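Local coordinates for protein telomerase reverse transcriptase (Candida albicans SC5314, PDB 6ZDQ) that probably elongates telomeres as a reverse transcriptase, adding simple sequence repeats to chromosome ends by copying a template in the telomerase RNA, at residues L227-I232 with V246-S251; E298-S303 with M473-F478; T569-F574 with K620-S625. All blocks are in the same frame, centred on the assembly; numbering follows the deposited sequence.

Interaction 1: residues L227-I232 with V246-S251; sequences LPCGKI and VPIKRS
Where the two strands come closest, a glycine faces a proline: Gly230 and Pro247 form an antiparallel non-hydrogen-bonded pair with their CA atoms 3.8 Å apart. This is the open end of the β hairpin made by strands 229-236 and 241-247, whose sequence is consistent with motifs 1 and 2 in the fingers of a telomerase reverse transcriptase. Pro247 has no N-H to give, which costs the pair nothing, since its members do not bond to each other. Its ring turns away from Gly230 to meet Phe271 and Arg275 of helix 263-296, while the backbone of Gly230 bonds on its other flank to strand 436-440.

Polar links lie on both sides of this pair. Lys231 and Val246 make the hydrogen-bonded pair: the nearly straight bond from Val246 N to Lys231 O (169°) comes in from above the carbonyl plane, and the return bond from Lys231 N to Val246 O is weak. Beyond the proline, Ile248 N gives its hydrogen to Cys229 O over 3.1 Å, in the carbonyl plane and on a lone pair. The same oxygen also takes a CA-H contact from Pro247.

The side chains of Lys231 and Val246 share one sheet face, where Lys231 CB lies 3.7 Å from Val246 CG2 before the lysine chain bends away. Ile248 CG2 adds to this patch at 4.1 Å from Lys231 CB. Its other branch, CG1, takes the crowded position between backbone N and carbonyl carbon (chi1 62°). That torsion carries the tip across Cys229 O, so that Ile248 CD1 rests 3.5 Å from Cys229 SG.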
loop_
_atom_site.group_PDB
_atom_site.type_symbol
_atom_site.label_atom_id
_atom_site.label_comp_id
_atom_site.label_asym_id
_atom_site.label_seq_id
_atom_site.Cartn_x
_atom_site.Cartn_y
_atom_site.Cartn_z
ATOM N N LEU A 227 14.325 22.357 10.395
ATOM C CA LEU A 227 13.104 21.792 10.939
ATOM C C LEU A 227 12.679 20.626 10.073
ATOM O O LEU A 227 13.110 20.510 8.916
ATOM C CB LEU A 227 11.983 22.844 10.985
ATOM C CG LEU A 227 12.248 24.106 11.803
ATOM C CD1 LEU A 227 11.082 25.069 11.674
ATOM C CD2 LEU A 227 12.496 23.746 13.258
ATOM N N PRO A 228 11.843 19.725 10.590
ATOM C CA PRO A 228 11.307 18.651 9.747
ATOM C C PRO A 228 10.537 19.229 8.568
ATOM O O PRO A 228 9.628 20.045 8.737
ATOM C CB PRO A 228 10.391 17.874 10.698
ATOM C CG PRO A 228 10.934 18.164 12.057
ATOM C CD PRO A 228 11.433 19.576 12.000
ATOM N N CYS A 229 10.910 18.801 7.365
ATOM C CA CYS A 229 10.364 19.370 6.141
ATOM C C CYS A 229 9.777 18.268 5.274
ATOM O O CYS A 229 10.454 17.278 4.976
ATOM C CB CYS A 229 11.439 20.138 5.366
ATOM S SG CYS A 229 10.787 21.173 4.038
ATOM N N GLY A 230 8.522 18.445 4.870
ATOM C CA GLY A 230 7.873 17.510 3.973
ATOM C C GLY A 230 7.355 18.179 2.716
ATOM O O GLY A 230 7.611 19.366 2.490
ATOM N N LYS A 231 6.623 17.433 1.891
ATOM C CA LYS A 231 6.082 17.945 0.636
ATOM C C LYS A 231 4.593 17.634 0.592
ATOM O O LYS A 231 4.201 16.463 0.605
ATOM C CB LYS A 231 6.809 17.334 -0.567
ATOM C CG LYS A 231 6.956 18.276 -1.755
ATOM C CD LYS A 231 8.187 17.936 -2.591
ATOM C CE LYS A 231 8.003 16.649 -3.381
ATOM N NZ LYS A 231 7.041 16.821 -4.505
ATOM N N ILE A 232 3.770 18.680 0.548
ATOM C CA ILE A 232 2.322 18.507 0.576
ATOM C C ILE A 232 1.854 17.934 -0.757
ATOM O O ILE A 232 2.122 18.502 -1.822
ATOM C CB ILE A 232 1.619 19.833 0.891
ATOM C CG1 ILE A 232 2.052 20.342 2.268
ATOM C CG2 ILE A 232 0.107 19.666 0.829
ATOM C CD1 ILE A 232 1.387 21.635 2.679
ATOM N N VAL A 246 5.000 14.098 2.589
ATOM C CA VAL A 246 6.087 13.142 2.395
ATOM C C VAL A 246 7.399 13.829 2.789
ATOM O O VAL A 246 7.763 14.832 2.162
ATOM C CB VAL A 246 6.145 12.624 0.951
ATOM C CG1 VAL A 246 5.147 11.494 0.761
ATOM C CG2 VAL A 246 5.862 13.745 -0.038
ATOM N N PRO A 247 8.101 13.342 3.808
ATOM C CA PRO A 247 9.360 13.988 4.209
ATOM C C PRO A 247 10.383 13.960 3.082
ATOM O O PRO A 247 10.656 12.913 2.491
ATOM C CB PRO A 247 9.818 13.153 5.412
ATOM C CG PRO A 247 8.576 12.480 5.909
ATOM C CD PRO A 247 7.750 12.218 4.689
ATOM N N ILE A 248 10.948 15.128 2.787
ATOM C CA ILE A 248 11.978 15.241 1.762
ATOM C C ILE A 248 13.305 14.744 2.319
ATOM O O ILE A 248 13.578 14.841 3.521
ATOM C CB ILE A 248 12.089 16.692 1.250
ATOM C CG1 ILE A 248 12.489 17.634 2.388
ATOM C CG2 ILE A 248 10.779 17.135 0.617
ATOM C CD1 ILE A 248 12.710 19.059 1.944
ATOM N N LYS A 249 14.139 14.204 1.437
ATOM C CA LYS A 249 15.439 13.663 1.830
ATOM C C LYS A 249 16.535 14.722 1.749
ATOM O O LYS A 249 17.567 14.539 1.105
ATOM C CB LYS A 249 15.775 12.452 0.968
ATOM C CG LYS A 249 14.731 11.346 1.040
ATOM C CD LYS A 249 15.151 10.119 0.249
ATOM C CE LYS A 249 14.114 9.013 0.363
ATOM N NZ LYS A 249 14.544 7.770 -0.334
ATOM N N ARG A 250 16.306 15.844 2.424
ATOM C CA ARG A 250 17.246 16.960 2.472
ATOM C C ARG A 250 16.786 17.899 3.583
ATOM O O ARG A 250 15.805 17.630 4.282
ATOM C CB ARG A 250 17.335 17.676 1.122
ATOM C CG ARG A 250 16.015 18.256 0.642
ATOM C CD ARG A 250 15.899 18.209 -0.875
ATOM N NE ARG A 250 16.917 19.015 -1.541
ATOM C CZ ARG A 250 16.997 19.172 -2.858
ATOM N NH1 ARG A 250 16.117 18.577 -3.651
ATOM N NH2 ARG A 250 17.954 19.923 -3.384
ATOM N N SER A 251 17.501 19.007 3.738
ATOM C CA SER A 251 17.188 20.000 4.755
ATOM C C SER A 251 16.411 21.164 4.145
ATOM O O SER A 251 16.303 21.306 2.925
ATOM C CB SER A 251 18.466 20.501 5.432
ATOM O OG SER A 251 19.334 21.125 4.504
#

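Interaction 2: residues E298-S303 with M473-F478; sequences ESYRAS and MVHDCF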
loop_
_atom_site.group_PDB
_atom_site.type_symbol
_atom_site.label_atom_id
_atom_site.label_comp_id
_atom_site.label_asym_id
_atom_site.label_seq_id
_atom_site.Cartn_x
_atom_site.Cartn_y
_atom_site.Cartn_z
ATOM N N GLU A 298 -7.698 -2.722 30.910
ATOM C CA GLU A 298 -8.622 -3.277 29.929
ATOM C C GLU A 298 -9.162 -2.208 28.986
ATOM O O GLU A 298 -9.590 -2.537 27.874
ATOM C CB GLU A 298 -9.774 -3.989 30.645
ATOM C CG GLU A 298 -10.649 -4.842 29.738
ATOM C CD GLU A 298 -11.793 -5.502 30.486
ATOM O OE1 GLU A 298 -11.963 -5.209 31.688
ATOM O OE2 GLU A 298 -12.519 -6.313 29.873
ATOM N N SER A 299 -9.148 -0.938 29.402
ATOM C CA SER A 299 -9.631 0.131 28.534
ATOM C C SER A 299 -8.685 0.366 27.364
ATOM O O SER A 299 -9.130 0.610 26.236
ATOM C CB SER A 299 -9.819 1.418 29.336
ATOM O OG SER A 299 -8.589 1.861 29.882
ATOM N N TYR A 300 -7.375 0.298 27.610
ATOM C CA TYR A 300 -6.415 0.397 26.519
ATOM C C TYR A 300 -6.438 -0.835 25.627
ATOM O O TYR A 300 -6.031 -0.751 24.463
ATOM C CB TYR A 300 -5.006 0.611 27.073
ATOM C CG TYR A 300 -4.628 2.062 27.270
ATOM C CD1 TYR A 300 -5.079 2.777 28.371
ATOM C CD2 TYR A 300 -3.806 2.713 26.360
ATOM C CE1 TYR A 300 -4.728 4.103 28.554
ATOM C CE2 TYR A 300 -3.453 4.035 26.533
ATOM C CZ TYR A 300 -3.913 4.725 27.632
ATOM O OH TYR A 300 -3.558 6.042 27.806
ATOM N N ARG A 301 -6.911 -1.969 26.143
ATOM C CA ARG A 301 -7.002 -3.191 25.356
ATOM C C ARG A 301 -8.179 -3.175 24.386
ATOM O O ARG A 301 -8.247 -4.040 23.506
ATOM C CB ARG A 301 -7.096 -4.397 26.296
ATOM C CG ARG A 301 -6.670 -5.723 25.683
ATOM C CD ARG A 301 -6.029 -6.649 26.717
ATOM N NE ARG A 301 -6.879 -6.871 27.884
ATOM C CZ ARG A 301 -6.680 -6.313 29.074
ATOM N NH1 ARG A 301 -5.651 -5.497 29.262
ATOM N NH2 ARG A 301 -7.508 -6.571 30.077
ATOM N N ALA A 302 -9.095 -2.214 24.523
ATOM C CA ALA A 302 -10.177 -2.056 23.558
ATOM C C ALA A 302 -9.677 -1.556 22.210
ATOM O O ALA A 302 -10.345 -1.773 21.194
ATOM C CB ALA A 302 -11.237 -1.097 24.103
ATOM N N SER A 303 -8.522 -0.894 22.179
ATOM C CA SER A 303 -7.941 -0.385 20.945
ATOM C C SER A 303 -7.126 -1.487 20.281
ATOM O O SER A 303 -6.186 -2.019 20.881
ATOM C CB SER A 303 -7.063 0.833 21.229
ATOM O OG SER A 303 -7.793 1.839 21.909
ATOM N N MET A 473 -7.974 8.581 25.133
ATOM C CA MET A 473 -9.295 9.202 25.143
ATOM C C MET A 473 -10.375 8.204 25.538
ATOM O O MET A 473 -11.244 8.505 26.365
ATOM C CB MET A 473 -9.604 9.801 23.771
ATOM C CG MET A 473 -11.028 10.319 23.643
ATOM S SD MET A 473 -11.459 10.801 21.962
ATOM C CE MET A 473 -11.340 9.225 21.119
ATOM N N VAL A 474 -10.342 7.007 24.945
ATOM C CA VAL A 474 -11.332 5.986 25.275
ATOM C C VAL A 474 -11.209 5.568 26.734
ATOM O O VAL A 474 -12.202 5.185 27.364
ATOM C CB VAL A 474 -11.196 4.782 24.318
ATOM C CG1 VAL A 474 -9.830 4.135 24.454
ATOM C CG2 VAL A 474 -12.296 3.768 24.572
ATOM N N HIS A 475 -10.002 5.648 27.297
ATOM C CA HIS A 475 -9.787 5.231 28.679
ATOM C C HIS A 475 -10.576 6.097 29.656
ATOM O O HIS A 475 -11.318 5.581 30.500
ATOM C CB HIS A 475 -8.293 5.272 29.006
ATOM C CG HIS A 475 -7.977 4.980 30.440
ATOM N ND1 HIS A 475 -8.525 3.914 31.122
ATOM C CD2 HIS A 475 -7.168 5.613 31.322
ATOM C CE1 HIS A 475 -8.068 3.903 32.361
ATOM N NE2 HIS A 475 -7.243 4.923 32.509
ATOM N N ASP A 476 -10.430 7.420 29.558
ATOM C CA ASP A 476 -11.019 8.316 30.550
ATOM C C ASP A 476 -12.415 8.805 30.186
ATOM O O ASP A 476 -13.236 9.018 31.086
ATOM C CB ASP A 476 -10.101 9.521 30.787
ATOM C CG ASP A 476 -9.557 10.106 29.502
ATOM O OD1 ASP A 476 -10.363 10.526 28.644
ATOM O OD2 ASP A 476 -8.318 10.155 29.353
ATOM N N CYS A 477 -12.710 8.999 28.899
ATOM C CA CYS A 477 -14.032 9.494 28.526
ATOM C C CYS A 477 -15.098 8.414 28.649
ATOM O O CYS A 477 -16.272 8.729 28.880
ATOM C CB CYS A 477 -14.007 10.059 27.107
ATOM S SG CYS A 477 -13.138 11.634 26.953
ATOM N N PHE A 478 -14.717 7.146 28.509
ATOM C CA PHE A 478 -15.646 6.027 28.608
ATOM C C PHE A 478 -15.430 5.221 29.886
ATOM O O PHE A 478 -15.703 4.019 29.919
ATOM C CB PHE A 478 -15.527 5.125 27.381
ATOM C CG PHE A 478 -15.850 5.818 26.087
ATOM C CD1 PHE A 478 -14.870 6.508 25.391
ATOM C CD2 PHE A 478 -17.133 5.783 25.568
ATOM C CE1 PHE A 478 -15.164 7.148 24.203
ATOM C CE2 PHE A 478 -17.434 6.422 24.380
ATOM C CZ PHE A 478 -16.448 7.105 23.697
#
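Ser303 OG is held by two hydrogen bonds, one to Ser471 OG and one to Arg492 NE, and Val474 CG1 packs against it at 4.0 Å. The same methyl touches the backbone carbonyl of Ser299, with Ser299 O also 4.0 Å from Val474 CG1, so this one branch touches both serine residues. Ser299 OG has a single link across the contact, a hydrogen bond to His475 ND1 in which either atom may be the donor. The imidazole reaches it with CG anti to its own backbone N (chi1 175°), which swings the ring off the helix toward the loop. The contact ties the linker between helices 263-296 and 307-325 to the last turn of helix 460-477, part of the palm of the reverse transcriptase fold. On the same side of the imidazole plane as the serine hydroxyl, Tyr300 CE1 sits 3.8 Å from His475 CB. The two rings cross obliquely, their centroids 5.5 Å apart and their planes at 51°. Tyr297 meets the imidazole as well, while Trp482 packs on both Ser299 and Val474. The Tyr300 side chain also touches Leu290 and Leu293 of helix 263-296.

Interaction 3: residues T569-F574 with K620-S625; sequences TNFRTF and KTKFTS. With nucleotides of chain B.
The apolar part of the contact is a meeting of two phenylalanines. Phe623 CD2 approaches the edge of the Phe574 ring, near its plane, 3.5 Å from Phe574 CE1; the rings cross obliquely at 55°, with centroids 5.7 Å apart. Each has further aromatic company: Phe632 meets Phe574 edge-to-face, and Phe680 and Tyr683 do the same to Phe623, so the pair belongs to a larger aromatic cluster.

Lys622 brings a charge to the loop. Its CG is anti to the backbone N and the rest of the chain runs extended from helix 602-626 to the loop, placing Lys622 NZ 3.0 Å from Phe571 O and close to Phe571 CB, with Thr573 O farther off. On the helix itself, Ser625 OG donates to Lys622 O over 2.7 Å.

The RNA contacts come from the opposite side of the loop. Arg572 NH1 gives a fairly straight hydrogen bond (164°) to O2' of C35 of chain B, 3.1 Å away and in the guanidinium plane, and a weak bond to O3' of the same nucleotide, so the arginine grips the sugar edge of the nucleotide; neither of these bonds involves the base. NH2 forms a salt bridge with Asp126, which helps fix the plane of the group. Next to it, Thr573 lies against the sugar-phosphate backbone of the RNA, CG2 3.5 Å from O3' of U36 of chain B and CB 3.6 Å from OP1 of C37 of chain B. Its OG1 bonds to Thr576 OG1.

Thr573 is the N-cap of helix 574-588, whose positive end would favour that phosphate. Such a loop, leading into the helical C-terminal thumb and facing the three-way-junction RNA together with the RNA-binding domain, is characteristic of telomerase reverse transcriptase.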
loop_
_atom_site.group_PDB
_atom_site.type_symbol
_atom_site.label_atom_id
_atom_site.label_comp_id
_atom_site.label_asym_id
_atom_site.label_seq_id
_atom_site.Cartn_x
_atom_site.Cartn_y
_atom_site.Cartn_z
ATOM N N THR A 569 3.002 -8.681 -9.295
ATOM C CA THR A 569 4.253 -8.008 -8.965
ATOM C C THR A 569 5.332 -9.020 -8.594
ATOM O O THR A 569 5.188 -9.755 -7.612
ATOM C CB THR A 569 4.039 -7.024 -7.818
ATOM O OG1 THR A 569 2.762 -6.391 -7.959
ATOM C CG2 THR A 569 5.123 -5.959 -7.831
ATOM N N ASN A 570 6.399 -9.065 -9.392
ATOM C CA ASN A 570 7.676 -9.714 -9.096
ATOM C C ASN A 570 7.613 -11.233 -9.138
ATOM O O ASN A 570 8.653 -11.883 -8.973
ATOM C CB ASN A 570 8.247 -9.298 -7.731
ATOM C CG ASN A 570 8.169 -7.806 -7.496
ATOM O OD1 ASN A 570 7.708 -7.356 -6.448
ATOM N ND2 ASN A 570 8.613 -7.027 -8.476
ATOM N N PHE A 571 6.443 -11.825 -9.345
ATOM C CA PHE A 571 6.288 -13.274 -9.333
ATOM C C PHE A 571 6.276 -13.767 -10.775
ATOM O O PHE A 571 5.350 -13.466 -11.536
ATOM C CB PHE A 571 5.017 -13.676 -8.588
ATOM C CG PHE A 571 5.013 -13.277 -7.138
ATOM C CD1 PHE A 571 6.187 -13.269 -6.404
ATOM C CD2 PHE A 571 3.835 -12.903 -6.513
ATOM C CE1 PHE A 571 6.186 -12.897 -5.072
ATOM C CE2 PHE A 571 3.828 -12.530 -5.182
ATOM C CZ PHE A 571 5.005 -12.527 -4.461
ATOM N N ARG A 572 7.316 -14.514 -11.150
ATOM C CA ARG A 572 7.423 -15.041 -12.504
ATOM C C ARG A 572 7.864 -16.501 -12.534
ATOM O O ARG A 572 8.100 -17.036 -13.624
ATOM C CB ARG A 572 8.386 -14.184 -13.333
ATOM C CG ARG A 572 9.746 -13.981 -12.694
ATOM C CD ARG A 572 10.554 -12.944 -13.454
ATOM N NE ARG A 572 10.595 -13.228 -14.885
ATOM C CZ ARG A 572 11.495 -14.014 -15.464
ATOM N NH1 ARG A 572 12.436 -14.598 -14.737
ATOM N NH2 ARG A 572 11.455 -14.217 -16.773
ATOM N N THR A 573 7.986 -17.158 -11.382
ATOM C CA THR A 573 8.372 -18.558 -11.305
ATOM C C THR A 573 7.335 -19.316 -10.491
ATOM O O THR A 573 6.686 -18.751 -9.606
ATOM C CB THR A 573 9.760 -18.739 -10.667
ATOM O OG1 THR A 573 9.715 -18.329 -9.294
ATOM C CG2 THR A 573 10.802 -17.912 -11.404
ATOM N N PHE A 574 7.170 -20.602 -10.811
ATOM C CA PHE A 574 6.212 -21.428 -10.081
ATOM C C PHE A 574 6.551 -21.495 -8.597
ATOM O O PHE A 574 5.651 -21.507 -7.748
ATOM C CB PHE A 574 6.161 -22.833 -10.680
ATOM C CG PHE A 574 5.497 -22.897 -12.026
ATOM C CD1 PHE A 574 4.118 -22.813 -12.136
ATOM C CD2 PHE A 574 6.248 -23.056 -13.179
ATOM C CE1 PHE A 574 3.504 -22.876 -13.372
ATOM C CE2 PHE A 574 5.639 -23.122 -14.416
ATOM C CZ PHE A 574 4.265 -23.032 -14.513
ATOM N N LYS A 620 -4.066 -20.727 -12.051
ATOM C CA LYS A 620 -4.306 -21.151 -13.429
ATOM C C LYS A 620 -4.070 -20.012 -14.415
ATOM O O LYS A 620 -3.544 -20.233 -15.512
ATOM C CB LYS A 620 -5.725 -21.697 -13.575
ATOM C CG LYS A 620 -5.967 -22.996 -12.831
ATOM C CD LYS A 620 -7.119 -23.768 -13.448
ATOM C CE LYS A 620 -8.412 -22.972 -13.409
ATOM N NZ LYS A 620 -8.916 -22.790 -12.023
ATOM N N THR A 621 -4.456 -18.787 -14.044
ATOM C CA THR A 621 -4.312 -17.653 -14.954
ATOM C C THR A 621 -2.844 -17.367 -15.250
ATOM O O THR A 621 -2.450 -17.206 -16.411
ATOM C CB THR A 621 -4.994 -16.418 -14.362
ATOM O OG1 THR A 621 -6.416 -16.602 -14.371
ATOM C CG2 THR A 621 -4.638 -15.173 -15.160
ATOM N N LYS A 622 -2.020 -17.301 -14.205
ATOM C CA LYS A 622 -0.591 -17.087 -14.389
ATOM C C LYS A 622 0.113 -18.313 -14.966
ATOM O O LYS A 622 1.209 -18.177 -15.518
ATOM C CB LYS A 622 0.043 -16.682 -13.057
ATOM C CG LYS A 622 1.466 -16.176 -13.177
ATOM C CD LYS A 622 2.068 -15.924 -11.814
ATOM C CE LYS A 622 3.576 -16.066 -11.855
ATOM N NZ LYS A 622 4.201 -16.041 -10.509
ATOM N N PHE A 623 -0.495 -19.497 -14.849
ATOM C CA PHE A 623 0.127 -20.722 -15.350
ATOM C C PHE A 623 0.469 -20.608 -16.831
ATOM O O PHE A 623 1.614 -20.840 -17.234
ATOM C CB PHE A 623 -0.801 -21.915 -15.104
ATOM C CG PHE A 623 -0.287 -23.213 -15.669
ATOM C CD1 PHE A 623 -0.667 -23.635 -16.933
ATOM C CD2 PHE A 623 0.569 -24.013 -14.932
ATOM C CE1 PHE A 623 -0.196 -24.825 -17.454
ATOM C CE2 PHE A 623 1.043 -25.205 -15.445
ATOM C CZ PHE A 623 0.659 -25.612 -16.708
ATOM N N THR A 624 -0.519 -20.253 -17.658
ATOM C CA THR A 624 -0.305 -20.212 -19.101
ATOM C C THR A 624 0.786 -19.220 -19.491
ATOM O O THR A 624 1.523 -19.457 -20.455
ATOM C CB THR A 624 -1.616 -19.875 -19.815
ATOM O OG1 THR A 624 -2.157 -18.661 -19.278
ATOM C CG2 THR A 624 -2.623 -20.999 -19.627
ATOM N N SER A 625 0.910 -18.113 -18.759
ATOM C CA SER A 625 1.915 -17.113 -19.103
ATOM C C SER A 625 3.321 -17.564 -18.721
ATOM O O SER A 625 4.268 -17.358 -19.489
ATOM C CB SER A 625 1.579 -15.780 -18.435
ATOM O OG SER A 625 1.491 -15.915 -17.027
ATOM P P C B 35 20.300 -13.858 -15.695
ATOM O OP1 C B 35 20.258 -12.923 -14.540
ATOM O OP2 C B 35 21.371 -14.882 -15.775
ATOM O "O5'" C B 35 18.901 -14.616 -15.777
ATOM C "C5'" C B 35 17.681 -13.891 -15.798
ATOM C "C4'" C B 35 16.530 -14.753 -16.251
ATOM O "O4'" C B 35 16.789 -15.267 -17.584
ATOM C "C3'" C B 35 16.263 -16.002 -15.430
ATOM O "O3'" C B 35 15.556 -15.742 -14.229
ATOM C "C2'" C B 35 15.500 -16.880 -16.411
ATOM O "O2'" C B 35 14.150 -16.455 -16.521
ATOM C "C1'" C B 35 16.215 -16.552 -17.722
ATOM N N1 C B 35 17.287 -17.528 -18.026
ATOM C C2 C B 35 16.938 -18.788 -18.525
ATOM O O2 C B 35 15.741 -19.059 -18.706
ATOM N N3 C B 35 17.913 -19.685 -18.803
ATOM C C4 C B 35 19.191 -19.366 -18.599
ATOM N N4 C B 35 20.121 -20.281 -18.885
ATOM C C5 C B 35 19.576 -18.093 -18.091
ATOM C C6 C B 35 18.602 -17.215 -17.821
ATOM P P U B 36 15.858 -16.617 -12.914
ATOM O OP1 U B 36 15.187 -15.964 -11.762
ATOM O OP2 U B 36 17.318 -16.882 -12.868
ATOM O "O5'" U B 36 15.128 -18.003 -13.196
ATOM C "C5'" U B 36 13.755 -18.040 -13.553
ATOM C "C4'" U B 36 13.369 -19.380 -14.122
ATOM O "O4'" U B 36 14.099 -19.634 -15.349
ATOM C "C3'" U B 36 13.688 -20.581 -13.252
ATOM O "O3'" U B 36 12.727 -20.769 -12.230
ATOM C "C2'" U B 36 13.753 -21.721 -14.262
ATOM O "O2'" U B 36 12.450 -22.171 -14.601
ATOM C "C1'" U B 36 14.353 -21.016 -15.481
ATOM N N1 U B 36 15.814 -21.225 -15.601
ATOM C C2 U B 36 16.240 -22.370 -16.241
ATOM O O2 U B 36 15.469 -23.198 -16.695
ATOM N N3 U B 36 17.602 -22.513 -16.332
ATOM C C4 U B 36 18.561 -21.641 -15.857
ATOM O O4 U B 36 19.753 -21.911 -16.014
ATOM C C5 U B 36 18.041 -20.478 -15.207
ATOM C C6 U B 36 16.717 -20.312 -15.106
ATOM P P C B 37 13.048 -21.730 -10.988
ATOM O OP1 C B 37 12.187 -21.317 -9.853
ATOM O OP2 C B 37 14.524 -21.778 -10.813
ATOM O "O5'" C B 37 12.556 -23.155 -11.494
ATOM C "C5'" C B 37 13.175 -24.339 -11.032
ATOM C "C4'" C B 37 13.138 -25.426 -12.073
ATOM O "O4'" C B 37 13.797 -24.976 -13.284
ATOM C "C3'" C B 37 13.876 -26.695 -11.700
ATOM O "O3'" C B 37 13.108 -27.538 -10.866
ATOM C "C2'" C B 37 14.209 -27.305 -13.052
ATOM O "O2'" C B 37 13.078 -27.976 -13.589
ATOM C "C1'" C B 37 14.477 -26.055 -13.892
ATOM N N1 C B 37 15.916 -25.711 -13.977
ATOM C C2 C B 37 16.802 -26.535 -14.684
ATOM O O2 C B 37 16.383 -27.571 -15.221
ATOM N N3 C B 37 18.108 -26.188 -14.758
ATOM C C4 C B 37 18.541 -25.070 -14.175
ATOM N N4 C B 37 19.838 -24.772 -14.279
ATOM C C5 C B 37 17.663 -24.209 -13.457
ATOM C C6 C B 37 16.375 -24.564 -13.389
#

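How the interactions relate
The three contacts follow one another along the chain without touching, and lie in different parts of the polymerase. Interaction 1 in the fingers hairpin and interaction 2 at the palm lie 34 Å apart between centres, joined through the long helix 263-296, which packs on Pro247 near one end and on Tyr300 near the other. Interaction 3 belongs to the thumb, on the opposite side of the chain's centre from both, its centre 39 Å from that of interaction 1 and 46 Å from that of interaction 2. It alone touches the RNA; the nearest atoms of interactions 1 and 2 are about 21 and 32 Å from the nucleic acid.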